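Local coordinates for protein interferon gamma receptor 1 (PDB 4EQ3) that probably binds the cytokine interferon gamma through its extracellular part, which is made of two fibronectin type III-like domains, at residues Leu114-His119 with Tyr188-Lys193; Glu143-Leu148 with Gly194-Asp199; Ser21-Thr26 with Pro130-Val135. One frame throughout, in Å; residues are numbered along the deposited sequence.

Contact 1 (Leu114-His119 with Tyr188-Lys193); sequences LNLSRH and YCVSAK
Leu114 and Leu116 both carry CG anti to the backbone N (chi1 -170° in Leu114), and both side chains set out toward strand 188-193, where Val190 and Ala192 point back at them. Val190 has CG1 between its backbone N and its carbonyl carbon (chi1 82°), the crowded position, and this methyl is the one that meets both leucines. Leu116 CD1 lies 3.5 Å from Val190 CG1, and Leu114 CD2 reaches the same methyl at 3.7 Å, so one valine branch is shared by two leucine ends. The other branch of Leu114 is also used: CD1 sits 3.7 Å from Ala192 CB. Both leucine side chains run obliquely across Val190.

No hydrogen bond links the segments. Their axes come no closer than 8.4 Å and run nearly antiparallel, with 152° between the N-to-C directions. This is the spacing of two facing sheets, not of neighbours within one sheet. The pair thus packs between the two sheets of the beta sandwich of the second fibronectin type III-like domain, where an outermost strand of the three-stranded sheet, 113-119, with its leucines partly exposed, lies against an inner strand of the four-stranded sheet, 186-196, whose Val190 and Ala192 are buried. The alternation of a strand gives every second residue to the interior, and Cys189, on the other face of its strand, forms a disulfide with Cys210. Around the leucine-valine pair the same layer is continued by Ile123, Val125 and Ile211 against Leu116, and by Val152 and Phe154 against Val190.

Contact 2 (Glu143-Leu148 with Gly194-Asp199); sequences EIYSEL and GHFFDD
Leu148 and Phe196 form an antiparallel non-hydrogen-bonded pair, CA to CA 4.7 Å, where strand 148-156 begins beside the end of strand 186-196 in the four-stranded sheet of the second fibronectin type III-like domain. A type I beta turn from Tyr145 to Leu148 leads into that strand from the short helix 142-145.

Among the polar contacts, Phe197 N donates to Glu147 O at 3.1 Å, with an N-H...O angle of 155° and the donor tilted somewhat from the carbonyl plane. A water also donates to Glu147 O and accepts from Asp198 N, so the carbonyl receives two hydrogen bonds and is tied to two successive residues of the opposite segment. Two CA-H...O contacts supplement these, from Phe196 CA to Glu147 O and from Leu148 CA to His195 O.

The CH-pi contacts involve both phenylalanines. Leu148 CD1 stands over one face of the Phe196 ring, 3.8 Å from its centroid and 22° off the normal. Glu147 CB lies similarly over a face of Phe197, a ring that also packs edge-to-face with Phe77. Glu147 CG comes to 3.4 Å from Phe197 CE1; the bend at chi2 (-72°) keeps Glu147 CD near the ring, and the carboxylate lies nearly parallel to it.

The helix supplies further contacts, apolar but for one carbonyl oxygen. Ile144 crosses Phe196 at about a right angle, with CG2 3.7 Å from Phe196 CD2, while its CD1 meets the edge of Phe197. Ile144 O lies at the edge of the Phe196 ring, in its plane, 3.5 Å from Phe196 CD2.

Contact 3 (Ser21-Thr26 with Pro130-Val135); sequences SKNFRT and PEFPSV
Phe24 directs its ring edge at a face of Phe132 in a T-shaped stack, with centroids 5.4 Å apart and planes at 81°. Phe24 CG stands anti to its carbonyl carbon, beside the backbone N (chi1 -62°), and from there the ring presents CD2 and CE2: Phe24 CD2 is 3.9 Å from Phe132 CD1, and Phe24 CE2 lies above the face, offset toward the rim. Phe24 CB meets Pro133 CD at 3.9 Å, which extends the apolar contact along the loop. Asn23 lies beside Phe132 CE1, and the two side chains cross at about a right angle. Asn23 CB also touches Glu131 CB, 4.0 Å away.

A water joins the two backbones. It donates to Asn23 O at 2.7 Å and to Glu131 O at 3.0 Å, bridging two carbonyls that could not bond to each other directly.

Asn23 and Phe24 occupy the two central positions of a type I' beta turn, and both have positive phi. Paired bonds between the backbones of Lys22 and Arg25 close this tight hairpin, and Ser21 OG and Thr26 OG1 are hydrogen-bonded farther down it. His129 also stacks with Phe132. The hairpin between strands 17-22 and 25-31 of the first domain thereby meets the loop that follows strand 122-128 in the second, with Leu103 of helix 103-106 and Ile144 of helix 142-145 also against Phe24.

How the contacts relate
Contacts 2 and 3 form one continuous region, with centres 13 Å apart. Phe196 CZ lies 3.7 Å from Phe24 CE2 and 3.7 Å from Phe132 CE2, so the phenylalanine at the end of strand 186-196 touches both rings of the interdomain stack. Tyr145 OH is 2.5 Å from Pro133 O, a probable hydrogen bond that links helix 142-145 to the loop of contact 3. Contact 1 lies farther out, its centre 21 Å from that of contact 2 and 23 Å from that of contact 3. It shares strand 186-196 with contact 2, so this strand runs from the sandwich interior of the second domain to its boundary with the first.

Contact 1 (Leu114-His119 with Tyr188-Lys193)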
loop_
_atom_site.group_PDB
_atom_site.type_symbol
_atom_site.label_atom_id
_atom_site.label_comp_id
_atom_site.label_asym_id
_atom_site.label_seq_id
_atom_site.Cartn_x
_atom_site.Cartn_y
_atom_site.Cartn_z
ATOM N N LEU A 114 2.525 13.360 -7.337
ATOM C CA LEU A 114 3.696 14.040 -7.875
ATOM C C LEU A 114 3.353 15.445 -8.339
ATOM O O LEU A 114 2.498 15.618 -9.205
ATOM C CB LEU A 114 4.270 13.239 -9.044
ATOM C CG LEU A 114 5.636 13.668 -9.596
ATOM C CD1 LEU A 114 6.332 12.508 -10.297
ATOM C CD2 LEU A 114 5.540 14.874 -10.519
ATOM N N ASN A 115 4.015 16.447 -7.771
ATOM C CA ASN A 115 3.837 17.821 -8.245
ATOM C C ASN A 115 5.057 18.326 -9.007
ATOM O O ASN A 115 6.197 18.120 -8.586
ATOM C CB ASN A 115 3.509 18.782 -7.096
ATOM C CG ASN A 115 3.103 20.163 -7.598
ATOM O OD1 ASN A 115 3.687 21.186 -7.215
ATOM N ND2 ASN A 115 2.109 20.194 -8.485
ATOM N N LEU A 116 4.802 19.013 -10.115
ATOM C CA LEU A 116 5.850 19.453 -11.019
ATOM C C LEU A 116 5.827 20.966 -11.165
ATOM O O LEU A 116 4.805 21.549 -11.539
ATOM C CB LEU A 116 5.646 18.815 -12.392
ATOM C CG LEU A 116 6.857 18.712 -13.316
ATOM C CD1 LEU A 116 7.967 17.944 -12.614
ATOM C CD2 LEU A 116 6.476 18.040 -14.626
ATOM N N SER A 117 6.960 21.593 -10.871
ATOM C CA SER A 117 7.120 23.036 -11.011
ATOM C C SER A 117 8.492 23.319 -11.604
ATOM O O SER A 117 9.258 22.387 -11.891
ATOM C CB SER A 117 6.972 23.729 -9.651
ATOM O OG SER A 117 7.922 23.234 -8.714
ATOM N N ARG A 118 8.806 24.594 -11.810
ATOM C CA ARG A 118 10.143 24.962 -12.263
ATOM C C ARG A 118 10.567 26.275 -11.638
ATOM O O ARG A 118 9.731 27.117 -11.322
ATOM C CB ARG A 118 10.197 25.104 -13.782
ATOM C CG ARG A 118 9.412 26.286 -14.311
ATOM C CD ARG A 118 9.521 26.395 -15.837
ATOM N NE ARG A 118 8.711 27.494 -16.358
ATOM C CZ ARG A 118 9.153 28.738 -16.519
ATOM N NH1 ARG A 118 10.408 29.046 -16.210
ATOM N NH2 ARG A 118 8.337 29.674 -16.993
ATOM N N HIS A 119 11.873 26.422 -11.452
ATOM C CA HIS A 119 12.476 27.709 -11.144
ATOM C C HIS A 119 13.478 27.984 -12.248
ATOM O O HIS A 119 14.547 27.383 -12.292
ATOM C CB HIS A 119 13.168 27.686 -9.778
ATOM C CG HIS A 119 14.036 28.878 -9.528
ATOM N ND1 HIS A 119 15.366 28.772 -9.184
ATOM C CD2 HIS A 119 13.775 30.203 -9.612
ATOM C CE1 HIS A 119 15.882 29.980 -9.043
ATOM N NE2 HIS A 119 14.937 30.866 -9.300
ATOM N N TYR A 188 9.176 18.656 -21.005
ATOM C CA TYR A 188 9.630 17.538 -20.179
ATOM C C TYR A 188 8.490 16.877 -19.433
ATOM O O TYR A 188 7.620 17.550 -18.885
ATOM C CB TYR A 188 10.698 17.992 -19.192
ATOM C CG TYR A 188 11.964 18.380 -19.888
ATOM C CD1 TYR A 188 12.105 19.640 -20.448
ATOM C CD2 TYR A 188 13.006 17.475 -20.024
ATOM C CE1 TYR A 188 13.254 19.996 -21.100
ATOM C CE2 TYR A 188 14.162 17.823 -20.673
ATOM C CZ TYR A 188 14.274 19.086 -21.211
ATOM O OH TYR A 188 15.418 19.439 -21.865
ATOM N N CYS A 189 8.508 15.550 -19.414
ATOM C CA CYS A 189 7.483 14.782 -18.727
ATOM C C CYS A 189 8.119 13.827 -17.741
ATOM O O CYS A 189 9.096 13.149 -18.052
ATOM C CB CYS A 189 6.626 14.015 -19.727
ATOM S SG CYS A 189 5.864 15.075 -20.963
ATOM N N VAL A 190 7.554 13.781 -16.544
ATOM C CA VAL A 190 8.170 13.050 -15.455
ATOM C C VAL A 190 7.155 12.165 -14.752
ATOM O O VAL A 190 5.969 12.529 -14.620
ATOM C CB VAL A 190 8.809 14.016 -14.436
ATOM C CG1 VAL A 190 7.759 14.549 -13.475
ATOM C CG2 VAL A 190 9.915 13.322 -13.680
ATOM N N SER A 191 7.634 11.001 -14.316
ATOM C CA SER A 191 6.845 10.058 -13.534
ATOM C C SER A 191 7.707 9.486 -12.418
ATOM O O SER A 191 8.933 9.606 -12.444
ATOM C CB SER A 191 6.342 8.921 -14.416
ATOM O OG SER A 191 7.433 8.148 -14.880
ATOM N N ALA A 192 7.073 8.860 -11.434
ATOM C CA ALA A 192 7.830 8.327 -10.305
ATOM C C ALA A 192 7.226 7.038 -9.756
ATOM O O ALA A 192 6.036 6.778 -9.949
ATOM C CB ALA A 192 7.935 9.376 -9.196
ATOM N N LYS A 193 8.033 6.243 -9.078
ATOM C CA LYS A 193 7.598 5.047 -8.367
ATOM C C LYS A 193 8.188 4.988 -6.959
ATOM O O LYS A 193 9.277 5.355 -6.763
ATOM C CB LYS A 193 8.082 3.790 -9.068
ATOM C CG LYS A 193 7.456 3.392 -10.287
ATOM C CD LYS A 193 7.855 1.983 -10.572
ATOM C CE LYS A 193 8.866 1.875 -11.569
ATOM N NZ LYS A 193 8.795 0.631 -12.258
#

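Contact 2 (Glu143-Leu148 with Gly194-Asp199)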
loop_
_atom_site.group_PDB
_atom_site.type_symbol
_atom_site.label_atom_id
_atom_site.label_comp_id
_atom_site.label_asym_id
_atom_site.label_seq_id
_atom_site.Cartn_x
_atom_site.Cartn_y
_atom_site.Cartn_z
ATOM N N GLU A 143 11.066 1.988 10.909
ATOM C CA GLU A 143 12.087 1.130 10.331
ATOM C C GLU A 143 11.870 0.977 8.829
ATOM O O GLU A 143 12.822 0.963 8.039
ATOM C CB GLU A 143 12.030 -0.232 11.022
ATOM C CG GLU A 143 12.837 -1.302 10.366
ATOM C CD GLU A 143 12.970 -2.538 11.240
ATOM O OE1 GLU A 143 12.043 -2.843 12.026
ATOM O OE2 GLU A 143 14.014 -3.206 11.136
ATOM N N ILE A 144 10.603 0.871 8.440
ATOM C CA ILE A 144 10.239 0.682 7.042
ATOM C C ILE A 144 10.461 1.963 6.236
ATOM O O ILE A 144 11.025 1.919 5.139
ATOM C CB ILE A 144 8.767 0.216 6.915
ATOM C CG1 ILE A 144 8.518 -1.026 7.790
ATOM C CG2 ILE A 144 8.374 -0.002 5.454
ATOM C CD1 ILE A 144 9.617 -2.076 7.737
ATOM N N TYR A 145 10.013 3.096 6.781
ATOM C CA TYR A 145 10.173 4.393 6.119
ATOM C C TYR A 145 11.638 4.760 5.948
ATOM O O TYR A 145 12.016 5.406 4.977
ATOM C CB TYR A 145 9.461 5.511 6.893
ATOM C CG TYR A 145 7.953 5.437 6.831
ATOM C CD1 TYR A 145 7.307 5.022 5.673
ATOM C CD2 TYR A 145 7.177 5.796 7.926
ATOM C CE1 TYR A 145 5.923 4.957 5.610
ATOM C CE2 TYR A 145 5.789 5.741 7.871
ATOM C CZ TYR A 145 5.171 5.317 6.714
ATOM O OH TYR A 145 3.803 5.248 6.662
ATOM N N SER A 146 12.472 4.337 6.892
ATOM C CA SER A 146 13.903 4.583 6.761
ATOM C C SER A 146 14.460 3.953 5.472
ATOM O O SER A 146 15.591 4.254 5.057
ATOM C CB SER A 146 14.661 4.073 7.995
ATOM O OG SER A 146 14.881 2.681 7.919
ATOM N N GLU A 147 13.667 3.090 4.835
ATOM C CA GLU A 147 14.088 2.417 3.602
ATOM C C GLU A 147 13.256 2.843 2.384
ATOM O O GLU A 147 13.292 2.202 1.333
ATOM C CB GLU A 147 14.008 0.900 3.767
ATOM C CG GLU A 147 14.892 0.330 4.883
ATOM C CD GLU A 147 16.376 0.365 4.545
ATOM O OE1 GLU A 147 16.721 0.570 3.364
ATOM O OE2 GLU A 147 17.196 0.182 5.470
ATOM N N LEU A 148 12.503 3.922 2.528
ATOM C CA LEU A 148 11.688 4.414 1.421
ATOM C C LEU A 148 12.513 5.251 0.455
ATOM O O LEU A 148 13.212 6.173 0.869
ATOM C CB LEU A 148 10.529 5.264 1.948
ATOM C CG LEU A 148 9.714 5.995 0.876
ATOM C CD1 LEU A 148 9.009 5.020 -0.076
ATOM C CD2 LEU A 148 8.710 6.929 1.540
ATOM N N GLY A 194 7.457 4.481 -5.998
ATOM C CA GLY A 194 8.015 4.238 -4.679
ATOM C C GLY A 194 8.821 2.947 -4.628
ATOM O O GLY A 194 8.508 1.983 -5.333
ATOM N N HIS A 195 9.867 2.940 -3.800
ATOM C CA HIS A 195 10.699 1.759 -3.565
ATOM C C HIS A 195 10.877 1.583 -2.060
ATOM O O HIS A 195 11.067 2.561 -1.342
ATOM C CB HIS A 195 12.093 1.930 -4.189
ATOM C CG HIS A 195 12.137 1.736 -5.676
ATOM N ND1 HIS A 195 11.772 2.724 -6.570
ATOM C CD2 HIS A 195 12.537 0.683 -6.426
ATOM C CE1 HIS A 195 11.928 2.277 -7.804
ATOM N NE2 HIS A 195 12.386 1.040 -7.746
ATOM N N PHE A 196 10.809 0.347 -1.580
ATOM C CA PHE A 196 11.210 0.039 -0.211
ATOM C C PHE A 196 12.313 -1.033 -0.259
ATOM O O PHE A 196 12.159 -2.060 -0.921
ATOM C CB PHE A 196 10.022 -0.447 0.631
ATOM C CG PHE A 196 9.051 0.654 1.043
ATOM C CD1 PHE A 196 7.894 0.886 0.315
ATOM C CD2 PHE A 196 9.287 1.423 2.172
ATOM C CE1 PHE A 196 6.996 1.888 0.690
ATOM C CE2 PHE A 196 8.390 2.430 2.563
ATOM C CZ PHE A 196 7.244 2.661 1.814
ATOM N N PHE A 197 13.421 -0.782 0.431
ATOM C CA PHE A 197 14.562 -1.701 0.421
ATOM C C PHE A 197 15.077 -1.918 -0.993
ATOM O O PHE A 197 15.209 -3.061 -1.443
ATOM C CB PHE A 197 14.176 -3.057 1.005
ATOM C CG PHE A 197 13.620 -2.985 2.391
ATOM C CD1 PHE A 197 14.462 -2.954 3.489
ATOM C CD2 PHE A 197 12.254 -2.962 2.607
ATOM C CE1 PHE A 197 13.947 -2.883 4.769
ATOM C CE2 PHE A 197 11.742 -2.906 3.893
ATOM C CZ PHE A 197 12.591 -2.866 4.968
ATOM N N ASP A 198 15.370 -0.821 -1.686
ATOM C CA ASP A 198 15.755 -0.862 -3.093
ATOM C C ASP A 198 14.657 -1.480 -3.945
ATOM O O ASP A 198 13.755 -0.772 -4.416
ATOM C CB ASP A 198 17.079 -1.604 -3.297
ATOM C CG ASP A 198 18.233 -0.944 -2.567
ATOM O OD1 ASP A 198 18.263 0.307 -2.526
ATOM O OD2 ASP A 198 19.105 -1.673 -2.030
ATOM N N ASP A 199 14.714 -2.792 -4.150
ATOM C CA ASP A 199 13.759 -3.429 -5.055
ATOM C C ASP A 199 12.907 -4.564 -4.463
ATOM O O ASP A 199 12.215 -5.265 -5.200
ATOM C CB ASP A 199 14.466 -3.889 -6.333
ATOM C CG ASP A 199 14.856 -2.722 -7.234
ATOM O OD1 ASP A 199 15.738 -2.909 -8.104
ATOM O OD2 ASP A 199 14.281 -1.617 -7.073
HETATM O O HOH W 1 14.345 2.025 -1.336
#

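Contact 3 (Ser21-Thr26 with Pro130-Val135)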
loop_
_atom_site.group_PDB
_atom_site.type_symbol
_atom_site.label_atom_id
_atom_site.label_comp_id
_atom_site.label_asym_id
_atom_site.label_seq_id
_atom_site.Cartn_x
_atom_site.Cartn_y
_atom_site.Cartn_z
ATOM N N SER A 21 -4.148 -5.551 0.145
ATOM C CA SER A 21 -3.257 -4.648 0.851
ATOM C C SER A 21 -2.660 -3.650 -0.120
ATOM O O SER A 21 -2.003 -4.035 -1.085
ATOM C CB SER A 21 -2.135 -5.434 1.529
ATOM O OG SER A 21 -1.242 -4.565 2.193
ATOM N N LYS A 22 -2.937 -2.382 0.087
ATOM C CA LYS A 22 -2.379 -1.298 -0.704
ATOM C C LYS A 22 -2.014 -0.081 0.110
ATOM O O LYS A 22 -2.843 0.404 0.828
ATOM C CB LYS A 22 -3.333 -0.921 -1.833
ATOM C CG LYS A 22 -2.896 0.152 -2.802
ATOM C CD LYS A 22 -2.971 -0.336 -4.158
ATOM C CE LYS A 22 -3.942 0.424 -5.042
ATOM N NZ LYS A 22 -4.583 -0.428 -6.062
ATOM N N ASN A 23 -0.775 0.389 -0.037
ATOM C CA ASN A 23 -0.309 1.563 0.688
ATOM C C ASN A 23 -0.415 1.351 2.188
ATOM O O ASN A 23 -0.656 2.291 2.945
ATOM C CB ASN A 23 -1.098 2.795 0.271
ATOM C CG ASN A 23 -0.812 3.210 -1.154
ATOM O OD1 ASN A 23 -1.624 3.890 -1.794
ATOM N ND2 ASN A 23 0.341 2.804 -1.663
ATOM N N PHE A 24 -0.232 0.099 2.603
ATOM C CA PHE A 24 -0.200 -0.259 4.017
ATOM C C PHE A 24 -1.570 -0.250 4.672
ATOM O O PHE A 24 -1.683 -0.391 5.886
ATOM C CB PHE A 24 0.788 0.630 4.770
ATOM C CG PHE A 24 2.200 0.482 4.285
ATOM C CD1 PHE A 24 2.962 -0.612 4.667
ATOM C CD2 PHE A 24 2.758 1.418 3.430
ATOM C CE1 PHE A 24 4.271 -0.757 4.215
ATOM C CE2 PHE A 24 4.056 1.277 2.971
ATOM C CZ PHE A 24 4.815 0.192 3.365
ATOM N N ARG A 25 -2.608 -0.077 3.858
ATOM C CA ARG A 25 -3.968 -0.348 4.302
ATOM C C ARG A 25 -4.306 -1.775 3.888
ATOM O O ARG A 25 -4.395 -2.089 2.700
ATOM C CB ARG A 25 -4.965 0.647 3.692
ATOM C CG ARG A 25 -6.402 0.498 4.198
ATOM C CD ARG A 25 -6.591 0.977 5.654
ATOM N NE ARG A 25 -6.527 2.432 5.801
ATOM C CZ ARG A 25 -6.954 3.103 6.873
ATOM N NH1 ARG A 25 -6.855 4.426 6.918
ATOM N NH2 ARG A 25 -7.488 2.459 7.902
ATOM N N THR A 26 -4.474 -2.648 4.871
ATOM C CA THR A 26 -4.782 -4.034 4.577
ATOM C C THR A 26 -6.185 -4.389 5.018
ATOM O O THR A 26 -6.547 -4.209 6.184
ATOM C CB THR A 26 -3.789 -4.989 5.258
ATOM O OG1 THR A 26 -2.460 -4.633 4.876
ATOM C CG2 THR A 26 -4.067 -6.420 4.848
ATOM N N PRO A 130 0.415 10.454 0.197
ATOM C CA PRO A 130 -0.428 10.957 1.293
ATOM C C PRO A 130 -1.092 9.824 2.076
ATOM O O PRO A 130 -1.411 9.979 3.256
ATOM C CB PRO A 130 -1.492 11.799 0.567
ATOM C CG PRO A 130 -1.481 11.307 -0.835
ATOM C CD PRO A 130 -0.055 10.922 -1.116
ATOM N N GLU A 131 -1.314 8.682 1.456
ATOM C CA GLU A 131 -1.938 7.546 2.097
ATOM C C GLU A 131 -1.103 6.848 3.145
ATOM O O GLU A 131 -1.605 6.193 3.968
ATOM C CB GLU A 131 -2.327 6.523 1.082
ATOM C CG GLU A 131 -3.004 7.087 -0.073
ATOM C CD GLU A 131 -2.102 7.238 -1.298
ATOM O OE1 GLU A 131 -2.670 7.011 -2.364
ATOM O OE2 GLU A 131 -0.890 7.584 -1.207
ATOM N N PHE A 132 0.189 7.004 3.088
ATOM C CA PHE A 132 1.028 6.285 4.048
ATOM C C PHE A 132 0.686 6.716 5.468
ATOM O O PHE A 132 0.497 7.900 5.738
ATOM C CB PHE A 132 2.522 6.484 3.771
ATOM C CG PHE A 132 3.020 5.765 2.543
ATOM C CD1 PHE A 132 2.194 4.907 1.841
ATOM C CD2 PHE A 132 4.316 5.960 2.094
ATOM C CE1 PHE A 132 2.645 4.255 0.711
ATOM C CE2 PHE A 132 4.780 5.319 0.966
ATOM C CZ PHE A 132 3.948 4.462 0.270
ATOM N N PRO A 133 0.598 5.752 6.384
ATOM C CA PRO A 133 0.215 6.115 7.752
ATOM C C PRO A 133 1.323 6.881 8.479
ATOM O O PRO A 133 2.506 6.696 8.189
ATOM C CB PRO A 133 -0.056 4.762 8.413
ATOM C CG PRO A 133 0.767 3.775 7.610
ATOM C CD PRO A 133 0.759 4.300 6.200
ATOM N N SER A 134 0.922 7.756 9.395
ATOM C CA SER A 134 1.849 8.543 10.190
ATOM C C SER A 134 2.710 7.636 11.062
ATOM O O SER A 134 2.208 6.708 11.680
ATOM C CB SER A 134 1.069 9.527 11.073
ATOM O OG SER A 134 1.873 10.034 12.134
ATOM N N VAL A 135 4.006 7.911 11.112
ATOM C CA VAL A 135 4.907 7.123 11.945
ATOM C C VAL A 135 4.515 7.223 13.417
ATOM O O VAL A 135 4.710 6.280 14.190
ATOM C CB VAL A 135 6.374 7.559 11.754
ATOM C CG1 VAL A 135 6.810 8.520 12.860
ATOM C CG2 VAL A 135 7.279 6.339 11.710
HETATM O O HOH W 2 -2.924 3.568 3.568
#